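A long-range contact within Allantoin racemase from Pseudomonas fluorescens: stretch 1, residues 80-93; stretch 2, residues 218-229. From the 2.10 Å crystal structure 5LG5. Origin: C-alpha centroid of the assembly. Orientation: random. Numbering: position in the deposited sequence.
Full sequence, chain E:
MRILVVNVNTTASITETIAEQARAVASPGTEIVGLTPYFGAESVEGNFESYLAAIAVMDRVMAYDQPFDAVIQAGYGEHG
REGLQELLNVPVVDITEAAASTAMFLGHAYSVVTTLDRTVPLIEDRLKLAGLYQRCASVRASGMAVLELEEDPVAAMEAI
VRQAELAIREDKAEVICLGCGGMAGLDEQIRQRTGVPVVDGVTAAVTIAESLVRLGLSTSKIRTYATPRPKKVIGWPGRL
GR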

ATOM      1  N   GLY E  80      -1.789 -10.906 -21.619  1.00 16.10           N
ATOM      2  CA  GLY E  80      -0.961 -11.442 -22.677  1.00 16.12           C
ATOM      3  C   GLY E  80       0.382 -10.781 -22.903  1.00 18.71           C
ATOM      4  O   GLY E  80       1.306 -11.436 -23.388  1.00 18.33           O
ATOM      5  N   ARG E  81       0.503  -9.508 -22.532  1.00 20.18           N
ATOM      6  CA  ARG E  81       1.736  -8.760 -22.762  1.00 17.29           C
ATOM      7  C   ARG E  81       2.978  -9.516 -22.287  1.00 14.49           C
ATOM      8  O   ARG E  81       3.969  -9.611 -23.012  1.00 13.16           O
ATOM      9  CB  ARG E  81       1.691  -7.382 -22.082  1.00 19.66           C
ATOM     10  CG  ARG E  81       3.093  -6.786 -21.881  1.00 18.41           C
ATOM     11  CD  ARG E  81       3.093  -5.467 -21.170  1.00 24.65           C
ATOM     12  NE  ARG E  81       2.520  -5.545 -19.823  1.00 19.80           N
ATOM     13  CZ  ARG E  81       3.120  -6.067 -18.757  1.00 24.33           C
ATOM     14  NH1 ARG E  81       4.332  -6.598 -18.841  1.00 25.51           N
ATOM     15  NH2 ARG E  81       2.500  -6.051 -17.586  1.00 26.89           N
ATOM     16  N   GLU E  82       2.909 -10.063 -21.075  1.00 12.87           N
ATOM     17  CA  GLU E  82       4.055 -10.737 -20.476  1.00 16.07           C
ATOM     18  C   GLU E  82       4.490 -11.939 -21.297  1.00 14.82           C
ATOM     19  O   GLU E  82       5.678 -12.230 -21.384  1.00 13.23           O
ATOM     20  CB  GLU E  82       3.745 -11.197 -19.048  1.00 15.17           C
ATOM     21  CG  GLU E  82       3.289 -10.117 -18.080  1.00 19.05           C
ATOM     22  CD  GLU E  82       1.774 -10.058 -17.945  1.00 24.41           C
ATOM     23  OE1 GLU E  82       1.057 -10.331 -18.939  1.00 23.04           O
ATOM     24  OE2 GLU E  82       1.300  -9.800 -16.817  1.00 30.22           O
ATOM     25  N   GLY E  83       3.522 -12.619 -21.906  1.00 13.75           N
ATOM     26  CA  GLY E  83       3.805 -13.758 -22.767  1.00 16.30           C
ATOM     27  C   GLY E  83       4.577 -13.336 -23.999  1.00 12.82           C
ATOM     28  O   GLY E  83       5.578 -13.966 -24.368  1.00 13.01           O
ATOM     29  N   LEU E  84       4.108 -12.270 -24.644  1.00 14.84           N
ATOM     30  CA  LEU E  84       4.831 -11.704 -25.790  1.00 13.11           C
ATOM     31  C   LEU E  84       6.258 -11.357 -25.394  1.00 10.48           C
ATOM     32  O   LEU E  84       7.198 -11.624 -26.145  1.00 11.84           O
ATOM     33  CB  LEU E  84       4.153 -10.431 -26.301  1.00 14.52           C
ATOM     34  CG  LEU E  84       3.255 -10.421 -27.551  1.00 18.83           C
ATOM     35  CD1 LEU E  84       3.149 -11.785 -28.219  1.00 13.61           C
ATOM     36  CD2 LEU E  84       1.887  -9.835 -27.229  1.00 18.82           C
ATOM     37  N   GLN E  85       6.409 -10.743 -24.220  1.00 11.14           N
ATOM     38  CA  GLN E  85       7.729 -10.336 -23.736  1.00 12.09           C
ATOM     39  C   GLN E  85       8.701 -11.503 -23.580  1.00 10.11           C
ATOM     40  O   GLN E  85       9.909 -11.346 -23.779  1.00 11.02           O
ATOM     41  CB  GLN E  85       7.618  -9.524 -22.439  1.00  9.41           C
ATOM     42  CG  GLN E  85       7.092  -8.086 -22.656  1.00 10.05           C
ATOM     43  CD  GLN E  85       6.911  -7.333 -21.357  1.00 14.65           C
ATOM     44  OE1 GLN E  85       6.140  -7.754 -20.498  1.00 13.03           O
ATOM     45  NE2 GLN E  85       7.634  -6.222 -21.194  1.00 15.75           N
ATOM     46  N   GLU E  86       8.187 -12.670 -23.211  1.00 11.68           N
ATOM     47  CA  GLU E  86       9.036 -13.864 -23.126  1.00 10.38           C
ATOM     48  C   GLU E  86       9.360 -14.351 -24.513  1.00 12.04           C
ATOM     49  O   GLU E  86      10.497 -14.702 -24.810  1.00 12.44           O
ATOM     50  CB  GLU E  86       8.318 -14.982 -22.394  1.00 10.80           C
ATOM     51  CG  GLU E  86       8.213 -14.789 -20.913  1.00 13.78           C
ATOM     52  CD  GLU E  86       7.682 -16.021 -20.232  1.00 13.81           C
ATOM     53  OE1 GLU E  86       7.323 -16.982 -20.957  1.00 12.62           O
ATOM     54  OE2 GLU E  86       7.590 -16.007 -18.984  1.00 12.77           O
ATOM     55  N   LEU E  87       8.327 -14.391 -25.357  1.00 11.81           N
ATOM     56  CA  LEU E  87       8.450 -14.927 -26.701  1.00 13.50           C
ATOM     57  C   LEU E  87       9.359 -14.085 -27.588  1.00 15.04           C
ATOM     58  O   LEU E  87      10.064 -14.620 -28.442  1.00 15.45           O
ATOM     59  CB  LEU E  87       7.067 -15.030 -27.341  1.00 13.89           C
ATOM     60  CG  LEU E  87       6.168 -16.090 -26.698  1.00 14.84           C
ATOM     61  CD1 LEU E  87       4.763 -15.951 -27.229  1.00 12.00           C
ATOM     62  CD2 LEU E  87       6.731 -17.488 -26.992  1.00 19.36           C
ATOM     63  N   LEU E  88       9.350 -12.769 -27.378  1.00 11.03           N
ATOM     64  CA  LEU E  88      10.012 -11.860 -28.310  1.00 10.92           C
ATOM     65  C   LEU E  88      11.314 -11.267 -27.770  1.00 13.11           C
ATOM     66  O   LEU E  88      11.492 -11.159 -26.563  1.00 11.59           O
ATOM     67  CB  LEU E  88       9.049 -10.735 -28.674  1.00  9.74           C
ATOM     68  CG  LEU E  88       7.771 -11.180 -29.376  1.00 11.12           C
ATOM     69  CD1 LEU E  88       6.793 -10.014 -29.487  1.00 10.57           C
ATOM     70  CD2 LEU E  88       8.172 -11.672 -30.753  1.00 15.36           C
ATOM     71  N   ASN E  89      12.206 -10.864 -28.672  1.00 13.47           N
ATOM     72  CA  ASN E  89      13.383 -10.077 -28.312  1.00 13.97           C
ATOM     73  C   ASN E  89      13.296  -8.666 -28.876  1.00 12.39           C
ATOM     74  O   ASN E  89      14.307  -8.070 -29.239  1.00 14.65           O
ATOM     75  CB  ASN E  89      14.677 -10.752 -28.790  1.00 18.19           C
ATOM     76  CG  ASN E  89      14.937 -12.070 -28.101  1.00 23.02           C
ATOM     77  OD1 ASN E  89      14.301 -13.082 -28.398  1.00 29.15           O
ATOM     78  ND2 ASN E  89      15.884 -12.067 -27.169  1.00 24.53           N
ATOM     79  N   VAL E  90      12.071  -8.165 -28.997  1.00 10.84           N
ATOM     80  CA  VAL E  90      11.827  -6.780 -29.358  1.00 12.06           C
ATOM     81  C   VAL E  90      10.860  -6.181 -28.349  1.00 10.77           C
ATOM     82  O   VAL E  90      10.142  -6.924 -27.674  1.00 12.61           O
ATOM     83  CB  VAL E  90      11.255  -6.662 -30.780  1.00  7.98           C
ATOM     84  CG1 VAL E  90      12.269  -7.217 -31.785  1.00 10.60           C
ATOM     85  CG2 VAL E  90       9.915  -7.372 -30.879  1.00  9.56           C
ATOM     86  N   PRO E  91      10.856  -4.847 -28.221  1.00  8.04           N
ATOM     87  CA  PRO E  91       9.947  -4.248 -27.243  1.00 11.98           C
ATOM     88  C   PRO E  91       8.483  -4.534 -27.539  1.00 10.23           C
ATOM     89  O   PRO E  91       8.043  -4.611 -28.698  1.00 10.28           O
ATOM     90  CB  PRO E  91      10.262  -2.733 -27.323  1.00 11.27           C
ATOM     91  CG  PRO E  91      11.005  -2.549 -28.598  1.00 11.47           C
ATOM     92  CD  PRO E  91      11.738  -3.846 -28.848  1.00  8.53           C
ATOM     93  N   VAL E  92       7.741  -4.749 -26.460  1.00 10.46           N
ATOM     94  CA  VAL E  92       6.311  -4.959 -26.532  1.00  9.32           C
ATOM     95  C   VAL E  92       5.647  -3.864 -25.697  1.00 11.77           C
ATOM     96  O   VAL E  92       6.047  -3.607 -24.572  1.00 12.44           O
ATOM     97  CB  VAL E  92       5.926  -6.343 -25.973  1.00 13.98           C
ATOM     98  CG1 VAL E  92       4.416  -6.563 -26.084  1.00 12.09           C
ATOM     99  CG2 VAL E  92       6.706  -7.452 -26.699  1.00 10.57           C
ATOM    100  N   VAL E  93       4.677  -3.167 -26.263  1.00  9.65           N
ATOM    101  CA  VAL E  93       3.964  -2.185 -25.467  1.00  9.50           C
ATOM    102  C   VAL E  93       2.461  -2.333 -25.596  1.00 12.76           C
ATOM    103  O   VAL E  93       1.913  -2.452 -26.694  1.00 12.86           O
ATOM    104  CB  VAL E  93       4.509  -0.709 -25.611  1.00 16.32           C
ATOM    105  CG1 VAL E  93       5.496  -0.560 -26.755  1.00 13.54           C
ATOM    106  CG2 VAL E  93       3.374   0.306 -25.673  1.00 10.31           C
ATOM    107  N   SER E 218      15.299  -3.023 -25.450  1.00 10.97           N
ATOM    108  CA  SER E 218      14.338  -4.112 -25.606  1.00 10.78           C
ATOM    109  C   SER E 218      14.049  -4.798 -24.282  1.00  9.38           C
ATOM    110  O   SER E 218      14.698  -4.518 -23.277  1.00 11.10           O
ATOM    111  CB  SER E 218      14.826  -5.134 -26.645  1.00 11.98           C
ATOM    112  OG  SER E 218      13.763  -6.014 -26.987  1.00 14.82           O
ATOM    113  N   THR E 219      13.070  -5.694 -24.290  1.00  8.55           N
ATOM    114  CA  THR E 219      12.688  -6.438 -23.093  1.00 12.21           C
ATOM    115  C   THR E 219      13.898  -7.082 -22.413  1.00 11.07           C
ATOM    116  O   THR E 219      14.761  -7.662 -23.070  1.00 10.86           O
ATOM    117  CB  THR E 219      11.675  -7.545 -23.433  1.00 11.21           C
ATOM    118  OG1 THR E 219      10.579  -6.980 -24.163  1.00  9.46           O
ATOM    119  CG2 THR E 219      11.165  -8.229 -22.167  1.00  7.80           C
ATOM    120  N   SER E 220      13.989  -6.937 -21.098  1.00  9.98           N
ATOM    121  CA  SER E 220      15.028  -7.625 -20.350  1.00  9.85           C
ATOM    122  C   SER E 220      14.794  -9.129 -20.384  1.00 12.39           C
ATOM    123  O   SER E 220      13.688  -9.594 -20.059  1.00  8.38           O
ATOM    124  CB  SER E 220      15.048  -7.154 -18.900  1.00  9.28           C
ATOM    125  OG  SER E 220      16.017  -7.893 -18.173  1.00 10.72           O
ATOM    126  N   LYS E 221      15.828  -9.892 -20.734  1.00 10.94           N
ATOM    127  CA  LYS E 221      15.672 -11.340 -20.836  1.00 11.02           C
ATOM    128  C   LYS E 221      16.291 -12.053 -19.645  1.00 11.44           C
ATOM    129  O   LYS E 221      16.498 -13.265 -19.673  1.00 16.20           O
ATOM    130  CB  LYS E 221      16.280 -11.870 -22.141  1.00  9.81           C
ATOM    131  CG  LYS E 221      15.794 -11.179 -23.427  1.00 12.47           C
ATOM    132  CD  LYS E 221      14.278 -11.255 -23.599  1.00 11.44           C
ATOM    133  CE  LYS E 221      13.805 -12.639 -23.986  1.00 11.64           C
ATOM    134  NZ  LYS E 221      12.323 -12.628 -24.227  1.00  8.41           N
ATOM    135  N   ILE E 222      16.551 -11.303 -18.588  1.00 11.87           N
ATOM    136  CA  ILE E 222      17.303 -11.814 -17.438  1.00 11.44           C
ATOM    137  C   ILE E 222      16.502 -12.721 -16.486  1.00 10.86           C
ATOM    138  O   ILE E 222      17.052 -13.638 -15.886  1.00 12.58           O
ATOM    139  CB  ILE E 222      17.957 -10.647 -16.644  1.00 11.53           C
ATOM    140  CG1 ILE E 222      19.122 -11.155 -15.784  1.00 16.89           C
ATOM    141  CG2 ILE E 222      16.928  -9.893 -15.792  1.00  9.30           C
ATOM    142  CD1 ILE E 222      20.368 -11.476 -16.593  1.00 14.13           C
ATOM    143  N   ARG E 223      15.202 -12.507 -16.357  1.00 11.39           N
ATOM    144  CA  ARG E 223      14.474 -13.270 -15.349  1.00 11.27           C
ATOM    145  C   ARG E 223      13.064 -13.595 -15.794  1.00 11.28           C
ATOM    146  O   ARG E 223      12.834 -14.618 -16.444  1.00 13.51           O
ATOM    147  CB  ARG E 223      14.457 -12.524 -14.002  1.00 11.26           C
ATOM    148  CG  ARG E 223      14.103 -13.408 -12.802  1.00  9.96           C
ATOM    149  CD  ARG E 223      13.739 -12.565 -11.598  1.00 11.56           C
ATOM    150  NE  ARG E 223      13.539 -13.329 -10.366  1.00 11.61           N
ATOM    151  CZ  ARG E 223      12.801 -12.902  -9.343  1.00 12.52           C
ATOM    152  NH1 ARG E 223      12.174 -11.738  -9.419  1.00 11.29           N
ATOM    153  NH2 ARG E 223      12.669 -13.652  -8.252  1.00 15.15           N
ATOM    154  N   THR E 224      12.128 -12.724 -15.426  1.00  6.95           N
ATOM    155  CA  THR E 224      10.716 -12.950 -15.677  1.00  9.71           C
ATOM    156  C   THR E 224      10.418 -13.196 -17.149  1.00 10.58           C
ATOM    157  O   THR E 224       9.647 -14.102 -17.483  1.00  9.89           O
ATOM    158  CB  THR E 224       9.886 -11.756 -15.206  1.00  9.63           C
ATOM    159  OG1 THR E 224      10.221 -11.459 -13.848  1.00  9.91           O
ATOM    160  CG2 THR E 224       8.403 -12.041 -15.329  1.00  9.14           C
ATOM    161  N   TYR E 225      11.083 -12.437 -18.021  1.00  9.98           N
ATOM    162  CA  TYR E 225      10.793 -12.476 -19.454  1.00 11.71           C
ATOM    163  C   TYR E 225      11.858 -13.181 -20.280  1.00 10.51           C
ATOM    164  O   TYR E 225      11.989 -12.957 -21.482  1.00  9.82           O
ATOM    165  CB  TYR E 225      10.542 -11.061 -19.968  1.00  7.71           C
ATOM    166  CG  TYR E 225       9.444 -10.408 -19.177  1.00 14.94           C
ATOM    167  CD1 TYR E 225       8.212 -11.036 -19.024  1.00 13.60           C
ATOM    168  CD2 TYR E 225       9.649  -9.206 -18.538  1.00 11.46           C
ATOM    169  CE1 TYR E 225       7.217 -10.465 -18.282  1.00 14.01           C
ATOM    170  CE2 TYR E 225       8.650  -8.621 -17.789  1.00 14.44           C
ATOM    171  CZ  TYR E 225       7.443  -9.258 -17.666  1.00 13.21           C
ATOM    172  OH  TYR E 225       6.437  -8.687 -16.923  1.00 21.81           O
ATOM    173  N   ALA E 226      12.624 -14.033 -19.618  1.00 12.15           N
ATOM    174  CA  ALA E 226      13.576 -14.891 -20.305  1.00 12.23           C
ATOM    175  C   ALA E 226      12.855 -15.729 -21.362  1.00 14.05           C
ATOM    176  O   ALA E 226      11.646 -15.972 -21.264  1.00  9.82           O
ATOM    177  CB  ALA E 226      14.287 -15.798 -19.308  1.00 11.79           C
ATOM    178  N   THR E 227      13.602 -16.163 -22.373  1.00 15.72           N
ATOM    179  CA  THR E 227      13.070 -17.050 -23.399  1.00 15.56           C
ATOM    180  C   THR E 227      12.383 -18.251 -22.739  1.00 16.66           C
ATOM    181  O   THR E 227      12.889 -18.773 -21.741  1.00 12.66           O
ATOM    182  CB  THR E 227      14.215 -17.552 -24.292  1.00 18.80           C
ATOM    183  OG1 THR E 227      14.896 -16.425 -24.863  1.00 23.62           O
ATOM    184  CG2 THR E 227      13.684 -18.439 -25.401  1.00 19.90           C
ATOM    185  N   PRO E 228      11.203 -18.662 -23.248  1.00 14.58           N
ATOM    186  CA  PRO E 228      10.638 -19.852 -22.607  1.00 13.10           C
ATOM    187  C   PRO E 228      11.630 -21.001 -22.683  1.00 14.42           C
ATOM    188  O   PRO E 228      12.362 -21.111 -23.675  1.00 14.21           O
ATOM    189  CB  PRO E 228       9.389 -20.149 -23.444  1.00 13.62           C
ATOM    190  CG  PRO E 228       8.989 -18.786 -24.008  1.00 14.02           C
ATOM    191  CD  PRO E 228      10.303 -18.091 -24.272  1.00 13.88           C
ATOM    192  N   ARG E 229      11.707 -21.786 -21.615  1.00 13.73           N
ATOM    193  CA  ARG E 229      12.571 -22.967 -21.563  1.00 18.13           C
ATOM    194  C   ARG E 229      12.053 -24.019 -22.549  1.00 15.92           C
ATOM    195  O   ARG E 229      10.862 -24.343 -22.536  1.00 16.97           O
ATOM    196  CB  ARG E 229      12.565 -23.519 -20.133  1.00 14.55           C
ATOM    197  CG  ARG E 229      12.674 -22.395 -19.103  1.00 17.50           C
ATOM    198  CD  ARG E 229      12.887 -22.867 -17.671  1.00 24.10           C
ATOM    199  NE  ARG E 229      13.352 -24.244 -17.541  1.00 25.50           N
ATOM    200  CZ  ARG E 229      14.518 -24.571 -16.992  1.00 25.72           C
ATOM    201  NH1 ARG E 229      15.314 -23.615 -16.541  1.00 16.03           N
ATOM    202  NH2 ARG E 229      14.888 -25.844 -16.903  1.00 31.87           N
TER
HETATM  203  O   HOH W   1       9.830  -8.890 -25.754  1.00  8.10           O
HETATM  204  O   HOH W   2       9.048  -4.609 -23.631  1.00 11.61           O
HETATM  205  O   HOH W   3      13.079 -15.007 -26.573  1.00 25.84           O

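Stretch 2, which has no regular helix or strand, packs along the helix 81-87 and the loop after it, burying 680 Å² over both sides. Glu 86 (98 Å² covered) and Tyr 225 (92 Å²) are the most covered residues, and both are buried. The path begins beside Pro 91, with Pro 91 CA 4.7 Å from Ser 218 CA. The Ser 218 side chain points toward stretch 1, and Ser 218 OG lies 3.1 Å from Asn 89 O, a weak hydrogen bond, and not a settled one, because the proton has another acceptor within reach.

Thr 219 also points inward, and its type suits the place by pairing a methyl with a hydroxyl. Thr 219 CG2 packs 3.8 Å from Gln 85 CB, while Thr 219 OG1 meets two waters: water 1 at 2.6 Å, whose oxygen also lies 2.8 Å from Val 90 O, and water 2 at 2.9 Å, which accepts from Val 92 N (3.1 Å from its oxygen).

Lys 221 supplies the main polar anchor. With chi1 to chi3 all m and chi4 t, its chain curls to bring NZ to the helix end. Lys 221 NZ is hydrogen-bonded to Gln 85 O and Glu 86 O, both at 2.8 Å, to Leu 88 O at 2.9 Å and, within its own stretch, to Tyr 225 O at 2.8 Å. Four carbonyl oxygens thus surround three N-H protons, so at least one proton must be shared.

The type I turn from Arg 223 to Ala 226, closed by Ala 226 N to Arg 223 O at 3.2 Å, carries Tyr 225 against the helix. Its flat ring offers a face to Gln 85 CB, 4.1 Å from the Tyr 225 ring centroid and 26° off the normal, a CH-pi contact. Glu 86 CA approaches Tyr 225 O at 3.5 Å with a nearly linear C-H...O angle of 179°.

Finally, the Pro 228 ring gives an apolar surface to Leu 87, with Pro 228 CG 4.0 Å from Leu 87 CD2, and places Pro 228 CD 3.4 Å from Glu 86 O.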